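MAU2 chromatid cohesion factor homolog (Saccharomyces cerevisiae, PDB 4XDN) forms a complex with SCC2 that is required for association of cohesin with chromosomes, and so takes part in sister chromatid cohesion. Local coordinates at residues Leu419-Val424 and Glu433-Leu438; Lys481-Val486 and Ile507-Ser512; Lys560-Gln565 and Phe591-Gln596. All blocks are in the same frame, centred on the assembly; numbering follows the deposited sequence.

Contact 1 (Leu419-Val424 and Glu433-Leu438); sequences LQAMKV and EEYTRL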
loop_
_atom_site.group_PDB
_atom_site.type_symbol
_atom_site.label_atom_id
_atom_site.label_comp_id
_atom_site.label_asym_id
_atom_site.label_seq_id
_atom_site.Cartn_x
_atom_site.Cartn_y
_atom_site.Cartn_z
ATOM N N LEU A 419 17.093 6.242 -2.583
ATOM C CA LEU A 419 17.640 6.779 -3.823
ATOM C C LEU A 419 18.903 7.586 -3.554
ATOM O O LEU A 419 19.814 7.622 -4.381
ATOM C CB LEU A 419 16.606 7.652 -4.536
ATOM C CG LEU A 419 15.504 6.911 -5.293
ATOM C CD1 LEU A 419 14.440 7.892 -5.762
ATOM C CD2 LEU A 419 16.079 6.136 -6.475
ATOM N N GLN A 420 18.952 8.230 -2.393
ATOM C CA GLN A 420 20.126 8.998 -2.000
ATOM C C GLN A 420 21.281 8.068 -1.636
ATOM O O GLN A 420 22.435 8.349 -1.950
ATOM C CB GLN A 420 19.791 9.922 -0.827
ATOM C CG GLN A 420 20.983 10.684 -0.266
ATOM C CD GLN A 420 21.727 11.480 -1.322
ATOM O OE1 GLN A 420 21.134 11.955 -2.293
ATOM N NE2 GLN A 420 23.035 11.625 -1.141
ATOM N N ALA A 421 20.962 6.959 -0.976
ATOM C CA ALA A 421 21.971 5.980 -0.590
ATOM C C ALA A 421 22.582 5.330 -1.825
ATOM O O ALA A 421 23.794 5.119 -1.897
ATOM C CB ALA A 421 21.367 4.923 0.320
ATOM N N MET A 422 21.729 5.011 -2.793
ATOM C CA MET A 422 22.172 4.419 -4.046
ATOM C C MET A 422 23.055 5.397 -4.809
ATOM O O MET A 422 23.994 4.993 -5.496
ATOM C CB MET A 422 20.969 4.012 -4.898
ATOM C CG MET A 422 20.153 2.881 -4.297
ATOM S SD MET A 422 18.515 2.713 -5.031
ATOM C CE MET A 422 18.927 2.571 -6.769
ATOM N N LYS A 423 22.751 6.684 -4.680
ATOM C CA LYS A 423 23.539 7.718 -5.337
ATOM C C LYS A 423 24.954 7.736 -4.771
ATOM O O LYS A 423 25.925 7.896 -5.510
ATOM C CB LYS A 423 22.881 9.090 -5.173
ATOM C CG LYS A 423 23.631 10.216 -5.865
ATOM C CD LYS A 423 22.763 11.455 -6.018
ATOM C CE LYS A 423 23.469 12.531 -6.832
ATOM N NZ LYS A 423 24.701 13.032 -6.159
ATOM N N VAL A 424 25.064 7.561 -3.458
ATOM C CA VAL A 424 26.366 7.520 -2.807
ATOM C C VAL A 424 27.137 6.279 -3.244
ATOM O O VAL A 424 28.335 6.356 -3.522
ATOM C CB VAL A 424 26.232 7.535 -1.272
ATOM C CG1 VAL A 424 27.590 7.320 -0.599
ATOM C CG2 VAL A 424 25.624 8.843 -0.813
ATOM N N GLU A 433 26.972 3.524 5.797
ATOM C CA GLU A 433 26.289 4.256 6.858
ATOM C C GLU A 433 24.890 4.692 6.429
ATOM O O GLU A 433 23.977 4.755 7.249
ATOM C CB GLU A 433 27.110 5.477 7.280
ATOM C CG GLU A 433 26.496 6.262 8.434
ATOM C CD GLU A 433 27.387 7.388 8.923
ATOM O OE1 GLU A 433 28.446 7.623 8.306
ATOM O OE2 GLU A 433 27.026 8.038 9.928
ATOM N N GLU A 434 24.724 4.985 5.142
ATOM C CA GLU A 434 23.431 5.427 4.625
ATOM C C GLU A 434 22.469 4.247 4.630
ATOM O O GLU A 434 21.338 4.351 5.105
ATOM C CB GLU A 434 23.540 5.997 3.201
ATOM C CG GLU A 434 24.885 6.613 2.811
ATOM C CD GLU A 434 25.198 7.898 3.545
ATOM O OE1 GLU A 434 24.270 8.702 3.768
ATOM O OE2 GLU A 434 26.380 8.109 3.891
ATOM N N TYR A 435 22.933 3.123 4.090
ATOM C CA TYR A 435 22.138 1.902 4.042
ATOM C C TYR A 435 21.826 1.392 5.443
ATOM O O TYR A 435 20.710 0.958 5.717
ATOM C CB TYR A 435 22.870 0.817 3.249
ATOM C CG TYR A 435 22.841 1.005 1.748
ATOM C CD1 TYR A 435 21.665 1.346 1.091
ATOM C CD2 TYR A 435 23.990 0.834 0.985
ATOM C CE1 TYR A 435 21.634 1.515 -0.279
ATOM C CE2 TYR A 435 23.969 1.005 -0.386
ATOM C CZ TYR A 435 22.789 1.344 -1.013
ATOM O OH TYR A 435 22.758 1.512 -2.379
ATOM N N THR A 436 22.824 1.443 6.322
ATOM C CA THR A 436 22.672 0.947 7.684
ATOM C C THR A 436 21.597 1.728 8.434
ATOM O O THR A 436 20.738 1.138 9.084
ATOM C CB THR A 436 23.995 1.032 8.468
ATOM O OG1 THR A 436 25.025 0.341 7.750
ATOM C CG2 THR A 436 23.845 0.406 9.851
ATOM N N ARG A 437 21.652 3.054 8.339
ATOM C CA ARG A 437 20.677 3.906 9.012
ATOM C C ARG A 437 19.278 3.694 8.452
ATOM O O ARG A 437 18.290 3.790 9.176
ATOM C CB ARG A 437 21.066 5.382 8.886
ATOM C CG ARG A 437 22.181 5.818 9.824
ATOM C CD ARG A 437 22.354 7.332 9.829
ATOM N NE ARG A 437 22.568 7.875 8.487
ATOM C CZ ARG A 437 21.609 8.351 7.695
ATOM N NH1 ARG A 437 20.341 8.365 8.093
ATOM N NH2 ARG A 437 21.920 8.819 6.494
ATOM N N LEU A 438 19.192 3.407 7.158
ATOM C CA LEU A 438 17.898 3.198 6.524
ATOM C C LEU A 438 17.316 1.853 6.942
ATOM O O LEU A 438 16.108 1.723 7.153
ATOM C CB LEU A 438 18.021 3.280 5.003
ATOM C CG LEU A 438 16.731 3.060 4.207
ATOM C CD1 LEU A 438 15.598 3.906 4.751
ATOM C CD2 LEU A 438 16.959 3.372 2.737
#
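Tyr435 lays its ring alongside helix 415-426 and meets Ala421 obliquely, with CE1 3.5 Å from the CB of Ala421. The phenol then runs on to Met422, and its OH lies 3.4 Å from the CA of Met422 and 3.5 Å from CG of the same residue. Met422 crosses the phenol at about a right angle and meets its oxygen with those two atoms. Tyr435 gets there because its CG stands beside the backbone N, anti to the carbonyl carbon (chi1 -76°). Its hydroxyl is hydrogen-bonded to Gln425 OE1, one turn further along the helix that the ring lies against.

Glu434 points toward Ala421 and packs with its aliphatic part: CB is 3.8 Å from Ala421 CB, and CG is 4.3 Å from Val424 CG2. No hydrogen bond crosses this interface.

Segments 419-424 and 433-438 run nearly antiparallel, at 157°, their axes 9.2 Å apart at closest approach, as in a short helical hairpin. Helix 446-466 covers Tyr435 through Ser452 and Asn455, helix 369-398 backs Met422 with Trp392, and apolar side chains of the other protein chain reach both Met422 and Tyr435.

Contact 2 (Lys481-Val486 and Ile507-Ser512); sequences KVWLQV and ILWLFS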
loop_
_atom_site.group_PDB
_atom_site.type_symbol
_atom_site.label_atom_id
_atom_site.label_comp_id
_atom_site.label_asym_id
_atom_site.label_seq_id
_atom_site.Cartn_x
_atom_site.Cartn_y
_atom_site.Cartn_z
ATOM N N LYS A 481 27.187 -10.384 10.172
ATOM C CA LYS A 481 26.149 -9.646 10.884
ATOM C C LYS A 481 25.022 -9.241 9.937
ATOM O O LYS A 481 23.854 -9.562 10.169
ATOM C CB LYS A 481 26.749 -8.404 11.551
ATOM C CG LYS A 481 25.742 -7.498 12.256
ATOM C CD LYS A 481 26.346 -6.133 12.562
ATOM C CE LYS A 481 25.447 -5.002 12.074
ATOM N NZ LYS A 481 26.147 -3.687 12.071
ATOM N N VAL A 482 25.383 -8.529 8.874
ATOM C CA VAL A 482 24.413 -8.047 7.898
ATOM C C VAL A 482 23.648 -9.206 7.262
ATOM O O VAL A 482 22.455 -9.086 6.984
ATOM C CB VAL A 482 25.107 -7.209 6.791
ATOM C CG1 VAL A 482 24.184 -6.987 5.592
ATOM C CG2 VAL A 482 25.567 -5.871 7.352
ATOM N N TRP A 483 24.327 -10.326 7.041
ATOM C CA TRP A 483 23.707 -11.460 6.362
ATOM C C TRP A 483 22.603 -12.093 7.201
ATOM O O TRP A 483 21.535 -12.412 6.684
ATOM C CB TRP A 483 24.747 -12.519 6.007
ATOM C CG TRP A 483 24.181 -13.615 5.162
ATOM C CD1 TRP A 483 23.824 -14.867 5.571
ATOM C CD2 TRP A 483 23.895 -13.553 3.761
ATOM N NE1 TRP A 483 23.339 -15.591 4.506
ATOM C CE2 TRP A 483 23.370 -14.805 3.385
ATOM C CE3 TRP A 483 24.035 -12.559 2.785
ATOM C CZ2 TRP A 483 22.988 -15.093 2.075
ATOM C CZ3 TRP A 483 23.651 -12.844 1.486
ATOM C CH2 TRP A 483 23.136 -14.102 1.143
ATOM N N LEU A 484 22.865 -12.284 8.490
ATOM C CA LEU A 484 21.866 -12.859 9.385
ATOM C C LEU A 484 20.619 -11.983 9.432
ATOM O O LEU A 484 19.501 -12.487 9.532
ATOM C CB LEU A 484 22.437 -13.035 10.795
ATOM C CG LEU A 484 23.438 -14.176 10.988
ATOM C CD1 LEU A 484 24.096 -14.063 12.352
ATOM C CD2 LEU A 484 22.761 -15.531 10.836
ATOM N N GLN A 485 20.820 -10.673 9.353
ATOM C CA GLN A 485 19.711 -9.727 9.324
ATOM C C GLN A 485 18.878 -9.906 8.058
ATOM O O GLN A 485 17.653 -9.790 8.093
ATOM C CB GLN A 485 20.233 -8.293 9.418
ATOM C CG GLN A 485 20.753 -7.920 10.799
ATOM C CD GLN A 485 21.581 -6.647 10.799
ATOM O OE1 GLN A 485 21.940 -6.121 9.744
ATOM N NE2 GLN A 485 21.894 -6.148 11.989
ATOM N N VAL A 486 19.545 -10.192 6.945
ATOM C CA VAL A 486 18.858 -10.434 5.680
ATOM C C VAL A 486 18.011 -11.698 5.765
ATOM O O VAL A 486 16.868 -11.719 5.312
ATOM C CB VAL A 486 19.858 -10.560 4.503
ATOM C CG1 VAL A 486 19.191 -11.171 3.267
ATOM C CG2 VAL A 486 20.453 -9.202 4.166
ATOM N N ILE A 507 23.052 -15.884 -5.389
ATOM C CA ILE A 507 24.138 -15.285 -6.155
ATOM C C ILE A 507 25.141 -14.569 -5.250
ATOM O O ILE A 507 26.354 -14.748 -5.391
ATOM C CB ILE A 507 23.571 -14.297 -7.208
ATOM C CG1 ILE A 507 23.305 -15.009 -8.539
ATOM C CG2 ILE A 507 24.532 -13.141 -7.476
ATOM C CD1 ILE A 507 22.640 -16.375 -8.429
ATOM N N LEU A 508 24.632 -13.761 -4.325
ATOM C CA LEU A 508 25.489 -12.977 -3.441
ATOM C C LEU A 508 26.250 -13.863 -2.461
ATOM O O LEU A 508 27.402 -13.580 -2.127
ATOM C CB LEU A 508 24.664 -11.942 -2.670
ATOM C CG LEU A 508 24.101 -10.768 -3.476
ATOM C CD1 LEU A 508 23.234 -9.895 -2.585
ATOM C CD2 LEU A 508 25.208 -9.937 -4.119
ATOM N N TRP A 509 25.609 -14.932 -1.999
ATOM C CA TRP A 509 26.266 -15.871 -1.096
ATOM C C TRP A 509 27.404 -16.587 -1.814
ATOM O O TRP A 509 28.513 -16.688 -1.291
ATOM C CB TRP A 509 25.268 -16.892 -0.548
ATOM C CG TRP A 509 25.806 -17.691 0.604
ATOM C CD1 TRP A 509 25.680 -17.398 1.933
ATOM C CD2 TRP A 509 26.557 -18.911 0.533
ATOM N NE1 TRP A 509 26.303 -18.359 2.690
ATOM C CE2 TRP A 509 26.850 -19.299 1.855
ATOM C CE3 TRP A 509 27.008 -19.712 -0.520
ATOM C CZ2 TRP A 509 27.573 -20.453 2.152
ATOM C CZ3 TRP A 509 27.726 -20.858 -0.222
ATOM C CH2 TRP A 509 28.002 -21.217 1.102
ATOM N N LEU A 510 27.127 -17.077 -3.018
ATOM C CA LEU A 510 28.119 -17.814 -3.785
ATOM C C LEU A 510 29.272 -16.910 -4.216
ATOM O O LEU A 510 30.431 -17.327 -4.207
ATOM C CB LEU A 510 27.469 -18.469 -5.006
ATOM C CG LEU A 510 26.492 -19.605 -4.689
ATOM C CD1 LEU A 510 25.741 -20.040 -5.936
ATOM C CD2 LEU A 510 27.219 -20.794 -4.074
ATOM N N PHE A 511 28.956 -15.672 -4.587
ATOM C CA PHE A 511 29.985 -14.703 -4.951
ATOM C C PHE A 511 30.934 -14.436 -3.785
ATOM O O PHE A 511 32.126 -14.206 -3.988
ATOM C CB PHE A 511 29.355 -13.380 -5.405
ATOM C CG PHE A 511 28.851 -13.381 -6.833
ATOM C CD1 PHE A 511 29.066 -14.457 -7.682
ATOM C CD2 PHE A 511 28.165 -12.283 -7.322
ATOM C CE1 PHE A 511 28.600 -14.435 -8.982
ATOM C CE2 PHE A 511 27.698 -12.258 -8.621
ATOM C CZ PHE A 511 27.916 -13.334 -9.452
ATOM N N SER A 512 30.400 -14.471 -2.568
ATOM C CA SER A 512 31.172 -14.115 -1.382
ATOM C C SER A 512 31.824 -15.319 -0.695
ATOM O O SER A 512 32.581 -15.148 0.263
ATOM C CB SER A 512 30.275 -13.382 -0.384
ATOM O OG SER A 512 29.160 -14.178 -0.020
#
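Trp483 and Trp509 carry most of this contact, and it is an aromatic one. Their planes stand at 52° to each other, an oblique pairing, with the six-membered ring of Trp483 5.3 Å from the five-membered ring of Trp509 between centroids. The closest atoms are CZ2 of Trp483 and CD1 of Trp509, 3.5 Å apart. Seen from Trp509, CZ2 comes in at the edge, near the ring plane; seen from Trp483, CD1 sits 3.3 Å above the indole plane and out toward its rim. Both indoles leave their helices with CG anti to the backbone N (chi1 -173° for Trp483), and the long reach of Trp483 bridges backbones whose CA atoms are 9.0 Å apart at Trp483 and Trp509.

The apolar share is smaller. Leu508 offers its CB to CZ3 of Trp483 at 4.4 Å, while CB of Trp509 lies 3.9 Å from CH2 of Trp483. With the indole of Trp483 removed, an alanine here would probably open a gap between the helices and leave Trp509 CD1 and Leu508 CB without the ring they pack on.

Polar bonds across the contact are absent, but neighbours add rings. Trp509 is stacked with His513 and Tyr532, and Trp483 also meets the ring of Tyr457, whose OH is hydrogen-bonded to Ser512 OG. Tyr532 touches Trp483 as well, so helix 526-543 contributes to the same cluster.

Such a cluster of large rings, joining helices across a wide backbone separation, is packing between helices of the all-helical array, consistent with the superhelical, tetratricopeptide-like architecture of the SCC4/mau-2 family.

Contact 3 (Lys560-Gln565 and Phe591-Gln596); sequences KALLLQ and FDMCRQ. With SO4 (sulfate ion), chain F.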
loop_
_atom_site.group_PDB
_atom_site.type_symbol
_atom_site.label_atom_id
_atom_site.label_comp_id
_atom_site.label_asym_id
_atom_site.label_seq_id
_atom_site.Cartn_x
_atom_site.Cartn_y
_atom_site.Cartn_z
ATOM N N LYS A 560 13.154 -10.582 -17.031
ATOM C CA LYS A 560 14.371 -10.214 -17.746
ATOM C C LYS A 560 15.056 -9.006 -17.111
ATOM O O LYS A 560 15.307 -8.002 -17.776
ATOM C CB LYS A 560 14.055 -9.931 -19.215
ATOM C CG LYS A 560 13.359 -11.091 -19.923
ATOM C CD LYS A 560 12.973 -10.753 -21.358
ATOM C CE LYS A 560 12.083 -9.518 -21.432
ATOM N NZ LYS A 560 11.143 -9.562 -22.588
ATOM N N ALA A 561 15.350 -9.108 -15.820
ATOM C CA ALA A 561 16.197 -8.132 -15.154
ATOM C C ALA A 561 17.610 -8.312 -15.683
ATOM O O ALA A 561 18.223 -9.356 -15.468
ATOM C CB ALA A 561 16.152 -8.312 -13.650
ATOM N N LEU A 562 18.119 -7.297 -16.376
ATOM C CA LEU A 562 19.382 -7.420 -17.094
ATOM C C LEU A 562 20.528 -7.882 -16.206
ATOM O O LEU A 562 21.144 -8.911 -16.477
ATOM C CB LEU A 562 19.762 -6.091 -17.746
ATOM C CG LEU A 562 21.045 -6.131 -18.582
ATOM C CD1 LEU A 562 20.865 -7.020 -19.804
ATOM C CD2 LEU A 562 21.451 -4.733 -18.992
ATOM N N LEU A 563 20.816 -7.118 -15.155
ATOM C CA LEU A 563 21.955 -7.418 -14.293
ATOM C C LEU A 563 21.831 -8.813 -13.691
ATOM O O LEU A 563 22.810 -9.556 -13.621
ATOM C CB LEU A 563 22.085 -6.377 -13.178
ATOM C CG LEU A 563 23.223 -6.619 -12.178
ATOM C CD1 LEU A 563 24.577 -6.646 -12.874
ATOM C CD2 LEU A 563 23.215 -5.569 -11.085
ATOM N N LEU A 564 20.623 -9.166 -13.267
ATOM C CA LEU A 564 20.386 -10.464 -12.654
ATOM C C LEU A 564 20.632 -11.583 -13.658
ATOM O O LEU A 564 21.330 -12.551 -13.358
ATOM C CB LEU A 564 18.961 -10.549 -12.105
ATOM C CG LEU A 564 18.612 -11.834 -11.347
ATOM C CD1 LEU A 564 19.486 -11.996 -10.115
ATOM C CD2 LEU A 564 17.145 -11.838 -10.961
ATOM N N GLN A 565 20.068 -11.442 -14.854
ATOM C CA GLN A 565 20.198 -12.470 -15.884
ATOM C C GLN A 565 21.662 -12.739 -16.227
ATOM O O GLN A 565 22.057 -13.884 -16.450
ATOM C CB GLN A 565 19.435 -12.067 -17.148
ATOM C CG GLN A 565 18.496 -13.147 -17.661
ATOM C CD GLN A 565 18.004 -12.878 -19.070
ATOM O OE1 GLN A 565 17.864 -11.726 -19.485
ATOM N NE2 GLN A 565 17.746 -13.945 -19.818
ATOM N N PHE A 591 28.748 -11.132 -22.097
ATOM C CA PHE A 591 29.614 -10.018 -22.459
ATOM C C PHE A 591 28.831 -8.952 -23.212
ATOM O O PHE A 591 28.883 -7.768 -22.873
ATOM C CB PHE A 591 30.784 -10.530 -23.314
ATOM C CG PHE A 591 31.977 -9.605 -23.370
ATOM C CD1 PHE A 591 32.293 -8.765 -22.313
ATOM C CD2 PHE A 591 32.798 -9.600 -24.489
ATOM C CE1 PHE A 591 33.397 -7.931 -22.378
ATOM C CE2 PHE A 591 33.900 -8.768 -24.559
ATOM C CZ PHE A 591 34.203 -7.935 -23.505
ATOM N N ASP A 592 28.089 -9.386 -24.225
ATOM C CA ASP A 592 27.361 -8.464 -25.084
ATOM C C ASP A 592 26.142 -7.864 -24.384
ATOM O O ASP A 592 25.777 -6.723 -24.648
ATOM C CB ASP A 592 26.923 -9.169 -26.368
ATOM C CG ASP A 592 26.287 -8.219 -27.365
ATOM O OD1 ASP A 592 27.033 -7.543 -28.103
ATOM O OD2 ASP A 592 25.041 -8.146 -27.412
ATOM N N MET A 593 25.522 -8.630 -23.488
ATOM C CA MET A 593 24.297 -8.198 -22.815
ATOM C C MET A 593 24.501 -6.927 -21.990
ATOM O O MET A 593 23.588 -6.114 -21.859
ATOM C CB MET A 593 23.769 -9.311 -21.904
ATOM C CG MET A 593 23.043 -10.445 -22.623
ATOM S SD MET A 593 21.252 -10.247 -22.687
ATOM C CE MET A 593 21.062 -9.117 -24.064
ATOM N N CYS A 594 25.703 -6.762 -21.445
ATOM C CA CYS A 594 26.012 -5.647 -20.551
ATOM C C CYS A 594 25.776 -4.269 -21.170
ATOM O O CYS A 594 25.636 -3.280 -20.450
ATOM C CB CYS A 594 27.470 -5.737 -20.092
ATOM S SG CYS A 594 27.824 -7.094 -18.950
ATOM N N ARG A 595 25.731 -4.198 -22.496
ATOM C CA ARG A 595 25.631 -2.910 -23.180
ATOM C C ARG A 595 24.239 -2.291 -23.067
ATOM O O ARG A 595 24.060 -1.103 -23.337
ATOM C CB ARG A 595 26.002 -3.063 -24.657
ATOM C CG ARG A 595 24.920 -3.694 -25.525
ATOM C CD ARG A 595 25.391 -3.844 -26.962
ATOM N NE ARG A 595 24.297 -3.688 -27.917
ATOM C CZ ARG A 595 23.662 -2.540 -28.149
ATOM N NH1 ARG A 595 24.000 -1.440 -27.485
ATOM N NH2 ARG A 595 22.681 -2.490 -29.040
ATOM N N GLN A 596 23.261 -3.095 -22.668
ATOM C CA GLN A 596 21.861 -2.677 -22.701
ATOM C C GLN A 596 21.522 -1.621 -21.646
ATOM O O GLN A 596 20.529 -0.908 -21.784
ATOM C CB GLN A 596 20.952 -3.895 -22.522
ATOM C CG GLN A 596 21.126 -4.975 -23.581
ATOM C CD GLN A 596 20.265 -4.742 -24.806
ATOM O OE1 GLN A 596 19.352 -5.517 -25.091
ATOM N NE2 GLN A 596 20.555 -3.676 -25.542
HETATM S S SO4 F . 9.634 -10.880 -18.653
HETATM O O1 SO4 F . 9.532 -10.794 -20.107
HETATM O O2 SO4 F . 8.320 -10.642 -18.063
HETATM O O3 SO4 F . 10.101 -12.212 -18.278
HETATM O O4 SO4 F . 10.580 -9.884 -18.163
#
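Two consecutive helices, 562-575 and 580-593, form a hairpin, and this contact closes its open end, where the first helix starts and the second approaches its finish. Leu562, directly after the N-cap residue Ala561, does the work. Its CG is anti to the backbone N (chi1 -177°), which sends the forked end of the side chain across to Met593 and Gln596. One branch, CD1, lies 3.5 Å from the carbonyl O of Met593 and 4.3 Å from CB of that residue. The other, CD2, rests 3.7 Å from CB of Gln596. Gln596 crosses the leucine at about a right angle and touches it with that CB; its chain bends at chi2 and the amide leads away. The carbonyl that Leu562 covers is already engaged, for it accepts a hydrogen bond from Gln596 N at 3.1 Å. Between the two segments themselves there is no hydrogen bond.

Polar chemistry lies on the other side of the helix start, at a sulfate probably taken up from the crystallisation liquor. Lys560 N donates to its O4 over 2.9 Å, and the bond is almost straight at 177°. The lysine chain bends at chi3 and follows the ion, bringing NZ to 3.2 Å from O1 of the sulfate; NZ also has long, weak ion pairs to Asp338 and Glu339. Asn335 ND2 and Lys559 NZ hydrogen-bond the same sulfate, a donor-rich setting suited to an anion.

Around the hairpin, Ile566 of helix 562-575 packs on Met593 and Cys594, Cys594 and Phe591 lean on helix 601-618, and Phe591 also reaches helix 621-638, while aromatic side chains of the other protein chain meet Ala561 and Leu564.

How the contacts relate
Contacts 1 and 2 are buried, whereas contact 3 is only partly so. They follow one another along the chain without sharing a helix, their centres 18 to 24 Å apart, and none touches another directly. Other packing connects them: helix 446-466 touches residues of both contact 1 and contact 2, and helix 562-575 of contact 3 packs through Leu567 and Leu571 on Ile507, Leu510 and Phe511 of contact 2. The chemistry shifts accordingly. Contact 1 joins close helices through an alanine and a tyrosine, contact 2 bridges a wider backbone separation with two indoles, and contact 3 uses a single leucine beside an anion site. All three segment pairs have residues packed against the other protein chain.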